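Local coordinates for lipid-transfer protein (Thermomonospora curvata, PDB 6OK1) that is of undefined biochemical activity but belongs to the thiolase superfamily, has its fold and is found in complex with a DUF35 partner, at residues I288-Y294 / N371-G377; G244-S249 / P381-L385; V301-L305 / A316-I320; A86-V90 / H346-I351. All coordinates share one frame. Numbering follows the deposited sequence.

How the contacts relate
Contacts 1 and 2 are strand pairings in one mixed sheet, centres about 12 Å apart; V374 O and L385 N (2.9 Å) join them, placing 371-375 between 290-292 and 382-388. Contact 4, nearest the chain's centre, sits about 11 Å from contact 1 and 10 Å from contact 2, centre to centre, and brings the two halves of the thiolase fold together. Contacts 2 and 4 touch through a weak hydrogen bond, G88 N to S383 OG (2.9 Å). Contact 3 is more peripheral, about 13 Å from contact 1 but 19 and 21 Å from contacts 2 and 4. Q304 OE1 ties it to T375 OG1 (2.7 Å). The sodium site (V48, I70, E72) involves none of these segments.

Contact 1. Residues I288-Y294 / N371-G377; sequences IGAAILY and NVLVTAG
At one edge of the thiolase-fold sheet, 290-292, its outermost strand within this chain, runs parallel to 371-375 after a long connection of loops and helices, helix 348-359 the last. The strand axes run 4.7 Å apart at 20°, in the register A291 with L373 and I292 with V374 (CA-CA 4.9 and 4.7 Å). I292 is central: its N donates to L373 O (2.8 Å), and its O accepts T375 N (3.0 Å). Its m,m side chain lies on the face shared with V374, CB to V374 CG1 4.0 Å, where helix 348-359 packs. L373 faces the other way, alongside A291; its N donates to A290 O (3.1 Å), its CB meets I288 CG2 at 3.9 Å, and helix 268-281 covers it. G289 N to N371 O (2.9 Å) begins the backbone bonds. Beyond I292 the pattern changes: T375, chi1 p, offers OG1 instead of a carbonyl to Y294 N (2.9 Å), and OG1 also bonds to Q304. Water 1 sits between the two strands, 2.5 Å from T375 O. Y294, chi1 t, swings its ring over the end of 371-377, placing G377 CA 3.4 Å from the ring centroid and 2° off the normal, a CH-pi contact.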
loop_
_atom_site.group_PDB
_atom_site.type_symbol
_atom_site.label_atom_id
_atom_site.label_comp_id
_atom_site.label_asym_id
_atom_site.label_seq_id
_atom_site.Cartn_x
_atom_site.Cartn_y
_atom_site.Cartn_z
ATOM N N ILE A 288 0.233 11.915 -30.198
ATOM C CA ILE A 288 0.932 12.360 -29.002
ATOM C C ILE A 288 1.939 13.434 -29.387
ATOM O O ILE A 288 2.822 13.197 -30.218
ATOM C CB ILE A 288 1.640 11.181 -28.322
ATOM C CG1 ILE A 288 0.630 10.063 -28.024
ATOM C CG2 ILE A 288 2.381 11.645 -27.077
ATOM C CD1 ILE A 288 -0.521 10.450 -27.079
ATOM N N GLY A 289 1.837 14.600 -28.742
ATOM C CA GLY A 289 2.638 15.754 -29.102
ATOM C C GLY A 289 3.814 15.998 -28.177
ATOM O O GLY A 289 4.661 16.846 -28.452
ATOM N N ALA A 290 3.890 15.248 -27.082
ATOM C CA ALA A 290 5.039 15.323 -26.192
ATOM C C ALA A 290 5.027 14.083 -25.309
ATOM O O ALA A 290 3.973 13.480 -25.101
ATOM C CB ALA A 290 4.996 16.587 -25.334
ATOM N N ALA A 291 6.201 13.718 -24.777
ATOM C CA ALA A 291 6.281 12.573 -23.868
ATOM C C ALA A 291 7.124 12.885 -22.642
ATOM O O ALA A 291 8.208 13.466 -22.744
ATOM C CB ALA A 291 6.872 11.344 -24.565
ATOM N N ILE A 292 6.640 12.449 -21.485
ATOM C CA ILE A 292 7.395 12.503 -20.245
ATOM C C ILE A 292 7.731 11.048 -19.930
ATOM O O ILE A 292 6.855 10.293 -19.499
ATOM C CB ILE A 292 6.600 13.171 -19.117
ATOM C CG1 ILE A 292 6.146 14.597 -19.487
ATOM C CG2 ILE A 292 7.417 13.138 -17.796
ATOM C CD1 ILE A 292 7.252 15.571 -19.807
ATOM N N LEU A 293 8.975 10.636 -20.217
ATOM C CA LEU A 293 9.391 9.237 -20.171
ATOM C C LEU A 293 10.300 9.041 -18.966
ATOM O O LEU A 293 11.370 9.658 -18.875
ATOM C CB LEU A 293 10.083 8.818 -21.472
ATOM C CG LEU A 293 9.180 8.913 -22.709
ATOM C CD1 LEU A 293 9.965 8.432 -23.942
ATOM C CD2 LEU A 293 7.876 8.115 -22.520
ATOM N N TYR A 294 9.845 8.200 -18.032
ATOM C CA TYR A 294 10.549 7.972 -16.776
ATOM C C TYR A 294 11.999 7.597 -17.028
ATOM O O TYR A 294 12.302 6.672 -17.794
ATOM C CB TYR A 294 9.844 6.863 -16.012
ATOM C CG TYR A 294 10.103 6.807 -14.516
ATOM C CD1 TYR A 294 11.229 6.177 -14.001
ATOM C CD2 TYR A 294 9.157 7.301 -13.633
ATOM C CE1 TYR A 294 11.401 6.067 -12.615
ATOM C CE2 TYR A 294 9.317 7.199 -12.271
ATOM C CZ TYR A 294 10.431 6.572 -11.767
ATOM O OH TYR A 294 10.573 6.480 -10.402
ATOM N N ASN A 371 -1.965 16.489 -26.662
ATOM C CA ASN A 371 -1.938 15.244 -25.894
ATOM C C ASN A 371 -0.513 14.925 -25.454
ATOM O O ASN A 371 0.422 14.962 -26.266
ATOM C CB ASN A 371 -2.481 14.077 -26.714
ATOM C CG ASN A 371 -3.882 14.336 -27.238
ATOM O OD1 ASN A 371 -4.838 14.451 -26.468
ATOM N ND2 ASN A 371 -4.011 14.404 -28.560
ATOM N N VAL A 372 -0.354 14.594 -24.175
ATOM C CA VAL A 372 0.944 14.285 -23.586
ATOM C C VAL A 372 0.881 12.898 -22.969
ATOM O O VAL A 372 -0.015 12.608 -22.173
ATOM C CB VAL A 372 1.352 15.316 -22.518
ATOM C CG1 VAL A 372 2.739 14.944 -21.950
ATOM C CG2 VAL A 372 1.379 16.708 -23.099
ATOM N N LEU A 373 1.844 12.048 -23.303
ATOM C CA LEU A 373 1.922 10.717 -22.710
ATOM C C LEU A 373 2.968 10.738 -21.608
ATOM O O LEU A 373 4.081 11.240 -21.814
ATOM C CB LEU A 373 2.256 9.657 -23.764
ATOM C CG LEU A 373 2.035 8.205 -23.319
ATOM C CD1 LEU A 373 1.737 7.333 -24.505
ATOM C CD2 LEU A 373 3.218 7.639 -22.601
ATOM N N VAL A 374 2.599 10.218 -20.436
ATOM C CA VAL A 374 3.481 10.166 -19.273
ATOM C C VAL A 374 3.625 8.720 -18.836
ATOM O O VAL A 374 2.627 8.000 -18.720
ATOM C CB VAL A 374 2.957 11.008 -18.097
ATOM C CG1 VAL A 374 4.016 10.992 -16.957
ATOM C CG2 VAL A 374 2.622 12.382 -18.537
ATOM N N THR A 375 4.858 8.291 -18.583
ATOM C CA THR A 375 5.095 6.963 -18.027
ATOM C C THR A 375 5.598 7.036 -16.597
ATOM O O THR A 375 6.205 8.016 -16.171
ATOM C CB THR A 375 6.112 6.159 -18.850
ATOM O OG1 THR A 375 7.378 6.834 -18.868
ATOM C CG2 THR A 375 5.614 5.981 -20.264
ATOM N N ALA A 376 5.408 5.932 -15.885
ATOM C CA ALA A 376 5.928 5.776 -14.535
ATOM C C ALA A 376 7.146 4.838 -14.527
ATOM O O ALA A 376 7.769 4.601 -15.570
ATOM C CB ALA A 376 4.792 5.302 -13.631
ATOM N N GLY A 377 7.493 4.330 -13.345
ATOM C CA GLY A 377 8.783 3.687 -13.152
ATOM C C GLY A 377 8.969 2.459 -14.029
ATOM O O GLY A 377 8.038 1.690 -14.266
HETATM O O HOH W 1 7.849 9.815 -16.636
#

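Contact 2. Residues G244-S249 / P381-L385; sequences GAAQGS and PTSGL
The extended parts 244-248 and 382-385 of two longer strands run antiparallel at 164°, with axes 4.6 Å apart. At G244, where the pairing is already under way (its backbone bonds to I386), O lies 3.2 Å from L385 CA. A245 faces L385 in a non-hydrogen-bonded pair (CA-CA 4.5 Å), its CB touching L385 CD2 at 3.6 Å. A246 and G384 form a hydrogen-bonded pair, A246 N to G384 O 3.1 Å and G384 N to A246 O 2.9 Å. Q247 opposes S383 with CA atoms only 4.1 Å apart; its m,t side chain carries NE2 to water 2 (3.0 Å), and OE1 bonds to F76 N of the second subunit. At G248 the hydrogen-bonded spacing returns: G248 N to T382 O and T382 N to G248 O are both 2.9 Å. S249 places OG 3.9 Å from P381 CG, and its backbone bonds to the second subunit. Regular antiparallel pairing of this kind, beside a subunit boundary, belongs to the interior of the thiolase-fold mixed sheet.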
loop_
_atom_site.group_PDB
_atom_site.type_symbol
_atom_site.label_atom_id
_atom_site.label_comp_id
_atom_site.label_asym_id
_atom_site.label_seq_id
_atom_site.Cartn_x
_atom_site.Cartn_y
_atom_site.Cartn_z
ATOM N N GLY A 244 -6.270 8.897 -20.864
ATOM C CA GLY A 244 -5.842 7.543 -20.620
ATOM C C GLY A 244 -5.177 7.456 -19.266
ATOM O O GLY A 244 -4.452 8.369 -18.852
ATOM N N ALA A 245 -5.439 6.360 -18.576
ATOM C CA ALA A 245 -4.803 6.081 -17.288
ATOM C C ALA A 245 -4.791 4.581 -17.127
ATOM O O ALA A 245 -5.855 3.959 -17.148
ATOM C CB ALA A 245 -5.566 6.744 -16.141
ATOM N N ALA A 246 -3.603 3.997 -16.963
ATOM C CA ALA A 246 -3.478 2.555 -17.048
ATOM C C ALA A 246 -2.348 2.076 -16.149
ATOM O O ALA A 246 -1.349 2.790 -15.948
ATOM C CB ALA A 246 -3.189 2.111 -18.491
ATOM N N GLN A 247 -2.508 0.847 -15.659
ATOM C CA GLN A 247 -1.479 0.077 -14.961
ATOM C C GLN A 247 -1.085 -1.115 -15.813
ATOM O O GLN A 247 -1.862 -1.590 -16.637
ATOM C CB GLN A 247 -1.972 -0.467 -13.622
ATOM C CG GLN A 247 -2.170 0.569 -12.560
ATOM C CD GLN A 247 -2.538 -0.064 -11.226
ATOM O OE1 GLN A 247 -3.638 -0.602 -11.040
ATOM N NE2 GLN A 247 -1.607 -0.031 -10.291
ATOM N N GLY A 248 0.108 -1.633 -15.565
ATOM C CA GLY A 248 0.550 -2.810 -16.274
ATOM C C GLY A 248 1.610 -3.579 -15.527
ATOM O O GLY A 248 2.612 -3.012 -15.081
ATOM N N SER A 249 1.392 -4.879 -15.418
ATOM C CA SER A 249 2.373 -5.815 -14.891
ATOM C C SER A 249 2.400 -6.993 -15.843
ATOM O O SER A 249 1.344 -7.475 -16.255
ATOM C CB SER A 249 1.992 -6.232 -13.474
ATOM O OG SER A 249 2.951 -7.111 -12.902
ATOM N N PRO A 381 6.233 -3.272 -12.015
ATOM C CA PRO A 381 4.834 -2.964 -12.338
ATOM C C PRO A 381 4.670 -1.462 -12.416
ATOM O O PRO A 381 5.112 -0.721 -11.523
ATOM C CB PRO A 381 4.071 -3.551 -11.157
ATOM C CG PRO A 381 4.915 -4.633 -10.667
ATOM C CD PRO A 381 6.350 -4.166 -10.865
ATOM N N THR A 382 4.016 -1.009 -13.479
ATOM C CA THR A 382 4.119 0.382 -13.858
ATOM C C THR A 382 2.753 0.917 -14.262
ATOM O O THR A 382 1.706 0.294 -14.030
ATOM C CB THR A 382 5.221 0.530 -14.931
ATOM O OG1 THR A 382 5.514 1.915 -15.136
ATOM C CG2 THR A 382 4.860 -0.123 -16.261
ATOM N N SER A 383 2.772 2.111 -14.827
ATOM C CA SER A 383 1.554 2.853 -15.146
ATOM C C SER A 383 1.872 3.965 -16.133
ATOM O O SER A 383 3.032 4.280 -16.400
ATOM C CB SER A 383 0.897 3.406 -13.856
ATOM O OG SER A 383 1.814 4.144 -13.062
ATOM N N GLY A 384 0.813 4.564 -16.679
ATOM C CA GLY A 384 0.960 5.650 -17.629
ATOM C C GLY A 384 -0.297 6.482 -17.665
ATOM O O GLY A 384 -1.360 6.060 -17.191
ATOM N N LEU A 385 -0.167 7.660 -18.272
ATOM C CA LEU A 385 -1.302 8.542 -18.513
ATOM C C LEU A 385 -1.211 9.088 -19.918
ATOM O O LEU A 385 -0.121 9.288 -20.445
ATOM C CB LEU A 385 -1.332 9.751 -17.586
ATOM C CG LEU A 385 -1.354 9.439 -16.090
ATOM C CD1 LEU A 385 -0.991 10.672 -15.331
ATOM C CD2 LEU A 385 -2.699 8.884 -15.661
HETATM O O HOH W 2 1.051 1.057 -11.282
#

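Contact 3. Residues V301-L305 / A316-I320; sequences VLPQL and AKDFI
Two short helices cross almost at right angles in the thiolase C-terminal domain-like region, forming an orthogonal helix pair joined by a brief connection. Helices 301-305 and 316-320 meet at 96° with axes 9.3 Å apart, each holding a backbone bond of its own, L305 N to V301 O (3.2 Å) and I320 N to A316 O (2.9 Å). The small residue A316 points at the partner helix and lets the backbones approach, L302 CA to A316 CA 5.1 Å. Around it the leucines adopt different rotamers. L302 is m,p (chi1 -84°, chi2 70°), placing CB 3.6 Å from A316 CB and CD1 3.6 Å from I320 CD1, while its CD2 lies 4.2 Å from K317 CB. L305, m,t, reaches A316, I320 and F319: CD1 lies 3.9 Å from I320 CD1 and 4.2 Å from A316 CB, while both of its methyls come about 4.1 Å from the F319 ring (CD1 to CD2, CD2 to CE2). I320, also m,t, extends CD1 between the two leucines, and F319, chi1 t, turns its ring to L305. Q304 leads away instead, bonding to T375 and Y294. Helices 148-163 and 167-182 pack alongside, Y159 and V173 both touching L302. The closest approach of the pair is made by A316 CB, 3.2 Å from L302 O.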
loop_
_atom_site.group_PDB
_atom_site.type_symbol
_atom_site.label_atom_id
_atom_site.label_comp_id
_atom_site.label_asym_id
_atom_site.label_seq_id
_atom_site.Cartn_x
_atom_site.Cartn_y
_atom_site.Cartn_z
ATOM N N VAL A 301 14.782 4.277 -21.369
ATOM C CA VAL A 301 14.012 5.191 -22.209
ATOM C C VAL A 301 13.877 4.630 -23.611
ATOM O O VAL A 301 12.849 4.839 -24.270
ATOM C CB VAL A 301 14.660 6.583 -22.204
ATOM C CG1 VAL A 301 13.986 7.511 -23.244
ATOM C CG2 VAL A 301 14.553 7.200 -20.812
ATOM N N LEU A 302 14.900 3.904 -24.103
ATOM C CA LEU A 302 14.873 3.428 -25.471
ATOM C C LEU A 302 13.767 2.382 -25.678
ATOM O O LEU A 302 12.943 2.563 -26.567
ATOM C CB LEU A 302 16.253 2.911 -25.891
ATOM C CG LEU A 302 17.240 3.980 -26.385
ATOM C CD1 LEU A 302 17.690 4.878 -25.246
ATOM C CD2 LEU A 302 18.481 3.363 -27.016
ATOM N N PRO A 303 13.721 1.309 -24.885
ATOM C CA PRO A 303 12.596 0.370 -25.077
ATOM C C PRO A 303 11.237 0.981 -24.773
ATOM O O PRO A 303 10.237 0.521 -25.333
ATOM C CB PRO A 303 12.943 -0.789 -24.127
ATOM C CG PRO A 303 13.954 -0.205 -23.134
ATOM C CD PRO A 303 14.726 0.796 -23.953
ATOM N N GLN A 304 11.156 2.011 -23.924
ATOM C CA GLN A 304 9.877 2.677 -23.723
ATOM C C GLN A 304 9.350 3.236 -25.036
ATOM O O GLN A 304 8.170 3.077 -25.363
ATOM C CB GLN A 304 10.004 3.798 -22.707
ATOM C CG GLN A 304 10.037 3.340 -21.272
ATOM C CD GLN A 304 10.015 4.529 -20.367
ATOM O OE1 GLN A 304 8.971 5.162 -20.174
ATOM N NE2 GLN A 304 11.180 4.893 -19.869
ATOM N N LEU A 305 10.215 3.896 -25.807
ATOM C CA LEU A 305 9.769 4.452 -27.086
ATOM C C LEU A 305 9.234 3.361 -28.002
ATOM O O LEU A 305 8.246 3.555 -28.733
ATOM C CB LEU A 305 10.925 5.207 -27.750
ATOM C CG LEU A 305 11.338 6.515 -27.062
ATOM C CD1 LEU A 305 12.748 6.926 -27.479
ATOM C CD2 LEU A 305 10.310 7.630 -27.373
ATOM N N ALA A 316 15.002 2.700 -31.361
ATOM C CA ALA A 316 14.983 3.904 -30.541
ATOM C C ALA A 316 16.268 4.693 -30.667
ATOM O O ALA A 316 16.245 5.928 -30.615
ATOM C CB ALA A 316 14.726 3.548 -29.076
ATOM N N LYS A 317 17.404 4.014 -30.807
ATOM C CA LYS A 317 18.661 4.737 -30.924
ATOM C C LYS A 317 18.635 5.652 -32.142
ATOM O O LYS A 317 19.170 6.768 -32.112
ATOM C CB LYS A 317 19.835 3.765 -31.018
ATOM C CG LYS A 317 19.833 2.905 -32.286
ATOM C CD LYS A 317 20.930 1.822 -32.199
ATOM C CE LYS A 317 20.934 0.908 -33.426
ATOM N NZ LYS A 317 21.268 1.696 -34.644
ATOM N N ASP A 318 17.979 5.206 -33.206
ATOM C CA ASP A 318 17.880 6.009 -34.425
ATOM C C ASP A 318 16.879 7.149 -34.266
ATOM O O ASP A 318 17.143 8.278 -34.694
ATOM C CB ASP A 318 17.500 5.093 -35.584
ATOM C CG ASP A 318 18.442 3.920 -35.721
ATOM O OD1 ASP A 318 19.657 4.153 -35.851
ATOM O OD2 ASP A 318 17.989 2.763 -35.671
ATOM N N PHE A 319 15.733 6.868 -33.639
ATOM C CA PHE A 319 14.741 7.893 -33.331
ATOM C C PHE A 319 15.362 9.020 -32.519
ATOM O O PHE A 319 15.112 10.201 -32.789
ATOM C CB PHE A 319 13.572 7.233 -32.588
ATOM C CG PHE A 319 12.392 8.131 -32.334
ATOM C CD1 PHE A 319 11.432 8.319 -33.298
ATOM C CD2 PHE A 319 12.223 8.752 -31.100
ATOM C CE1 PHE A 319 10.332 9.129 -33.060
ATOM C CE2 PHE A 319 11.124 9.552 -30.852
ATOM C CZ PHE A 319 10.178 9.739 -31.825
ATOM N N ILE A 320 16.205 8.677 -31.538
ATOM C CA ILE A 320 16.816 9.687 -30.677
ATOM C C ILE A 320 17.919 10.441 -31.423
ATOM O O ILE A 320 18.017 11.670 -31.346
ATOM C CB ILE A 320 17.355 9.031 -29.395
ATOM C CG1 ILE A 320 16.172 8.462 -28.609
ATOM C CG2 ILE A 320 18.188 10.021 -28.572
ATOM C CD1 ILE A 320 16.599 7.581 -27.417
#

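Contact 4. Residues A86-V90 / H346-I351; sequences ACGTV and HGMNGI
A86 CB fits against the turn entering helix 348-359, 3.4 Å from H346 O and 3.9 Å from G347 C. That turn has positive phi at both H346 (44°) and G347 (90°), and G347 is the N-cap; a CB there would sit only 3.1 Å from A86 CB. The nearest CA pair is A86 and M348, at 5.5 Å. M348 folds back in an m,m,m rotamer, bringing SD 3.8 Å from A86 CB and CE 3.7 Å from T89 OG1. T89, chi1 p, turns that hydroxyl onto A86 O (2.8 Å) within its own helix. I351, m,t, inserts CD1 beside the same backbone: 3.3 Å from A86 O, 4.0 Å from C87 SG and 4.1 Å from V90 CG2. Strands 50-54, 219-228 and 382-388 surround the two helical segments, consistent with the buried central helical layer of a thiolase fold. Methyl groups and sulfur meet one another and backbone carbonyls, with no polar bond between the segments, so the fit depends on van der Waals packing.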
loop_
_atom_site.group_PDB
_atom_site.type_symbol
_atom_site.label_atom_id
_atom_site.label_comp_id
_atom_site.label_asym_id
_atom_site.label_seq_id
_atom_site.Cartn_x
_atom_site.Cartn_y
_atom_site.Cartn_z
ATOM N N ALA A 86 3.511 6.044 -9.942
ATOM C CA ALA A 86 3.204 7.465 -10.018
ATOM C C ALA A 86 1.930 7.732 -10.808
ATOM O O ALA A 86 1.047 8.464 -10.353
ATOM C CB ALA A 86 4.386 8.217 -10.639
ATOM N N CYS A 87 1.829 7.163 -12.010
ATOM C CA CYS A 87 0.646 7.398 -12.832
ATOM C C CYS A 87 -0.557 6.607 -12.316
ATOM O O CYS A 87 -1.705 7.049 -12.469
ATOM C CB CYS A 87 0.973 7.040 -14.271
ATOM S SG CYS A 87 2.107 8.239 -15.030
ATOM N N GLY A 88 -0.301 5.465 -11.678
ATOM C CA GLY A 88 -1.361 4.723 -11.021
ATOM C C GLY A 88 -2.093 5.510 -9.952
ATOM O O GLY A 88 -3.303 5.325 -9.772
ATOM N N THR A 89 -1.399 6.411 -9.238
ATOM C CA THR A 89 -2.115 7.189 -8.229
ATOM C C THR A 89 -3.157 8.069 -8.892
ATOM O O THR A 89 -4.271 8.247 -8.378
ATOM C CB THR A 89 -1.180 8.048 -7.361
ATOM O OG1 THR A 89 -0.605 9.112 -8.132
ATOM C CG2 THR A 89 -0.115 7.204 -6.674
ATOM N N VAL A 90 -2.831 8.592 -10.077
ATOM C CA VAL A 90 -3.788 9.398 -10.811
ATOM C C VAL A 90 -4.904 8.534 -11.405
ATOM O O VAL A 90 -6.059 8.966 -11.444
ATOM C CB VAL A 90 -3.064 10.217 -11.888
ATOM C CG1 VAL A 90 -4.084 10.986 -12.747
ATOM C CG2 VAL A 90 -2.092 11.195 -11.235
ATOM N N HIS A 346 10.229 10.218 -7.829
ATOM C CA HIS A 346 9.646 8.947 -8.252
ATOM C C HIS A 346 8.510 9.169 -9.251
ATOM O O HIS A 346 7.451 8.524 -9.163
ATOM C CB HIS A 346 9.188 8.142 -7.037
ATOM C CG HIS A 346 10.308 7.718 -6.139
ATOM N ND1 HIS A 346 10.147 6.783 -5.138
ATOM C CD2 HIS A 346 11.607 8.103 -6.089
ATOM C CE1 HIS A 346 11.301 6.608 -4.513
ATOM N NE2 HIS A 346 12.200 7.401 -5.068
ATOM N N GLY A 347 8.749 10.059 -10.229
ATOM C CA GLY A 347 7.883 10.255 -11.381
ATOM C C GLY A 347 6.791 11.288 -11.204
ATOM O O GLY A 347 6.234 11.768 -12.198
ATOM N N MET A 348 6.474 11.647 -9.962
ATOM C CA MET A 348 5.339 12.532 -9.728
ATOM C C MET A 348 5.551 13.909 -10.324
ATOM O O MET A 348 4.604 14.515 -10.849
ATOM C CB MET A 348 5.072 12.619 -8.234
ATOM C CG MET A 348 4.603 11.313 -7.656
ATOM S SD MET A 348 2.952 10.769 -8.255
ATOM C CE MET A 348 1.856 11.673 -7.174
ATOM N N ASN A 349 6.781 14.430 -10.251
ATOM C CA ASN A 349 7.059 15.725 -10.849
ATOM C C ASN A 349 6.965 15.684 -12.373
ATOM O O ASN A 349 6.685 16.712 -12.984
ATOM C CB ASN A 349 8.427 16.267 -10.391
ATOM C CG ASN A 349 9.575 15.289 -10.622
ATOM O OD1 ASN A 349 9.456 14.105 -10.350
ATOM N ND2 ASN A 349 10.714 15.804 -11.095
ATOM N N GLY A 350 7.094 14.509 -12.987
ATOM C CA GLY A 350 6.868 14.409 -14.419
ATOM C C GLY A 350 5.407 14.555 -14.793
ATOM O O GLY A 350 5.080 15.109 -15.846
ATOM N N ILE A 351 4.507 14.042 -13.956
ATOM C CA ILE A 351 3.088 14.257 -14.219
ATOM C C ILE A 351 2.785 15.745 -14.169
ATOM O O ILE A 351 2.049 16.267 -15.002
ATOM C CB ILE A 351 2.221 13.451 -13.222
ATOM C CG1 ILE A 351 2.554 11.951 -13.314
ATOM C CG2 ILE A 351 0.751 13.661 -13.515
ATOM C CD1 ILE A 351 1.892 11.057 -12.245
#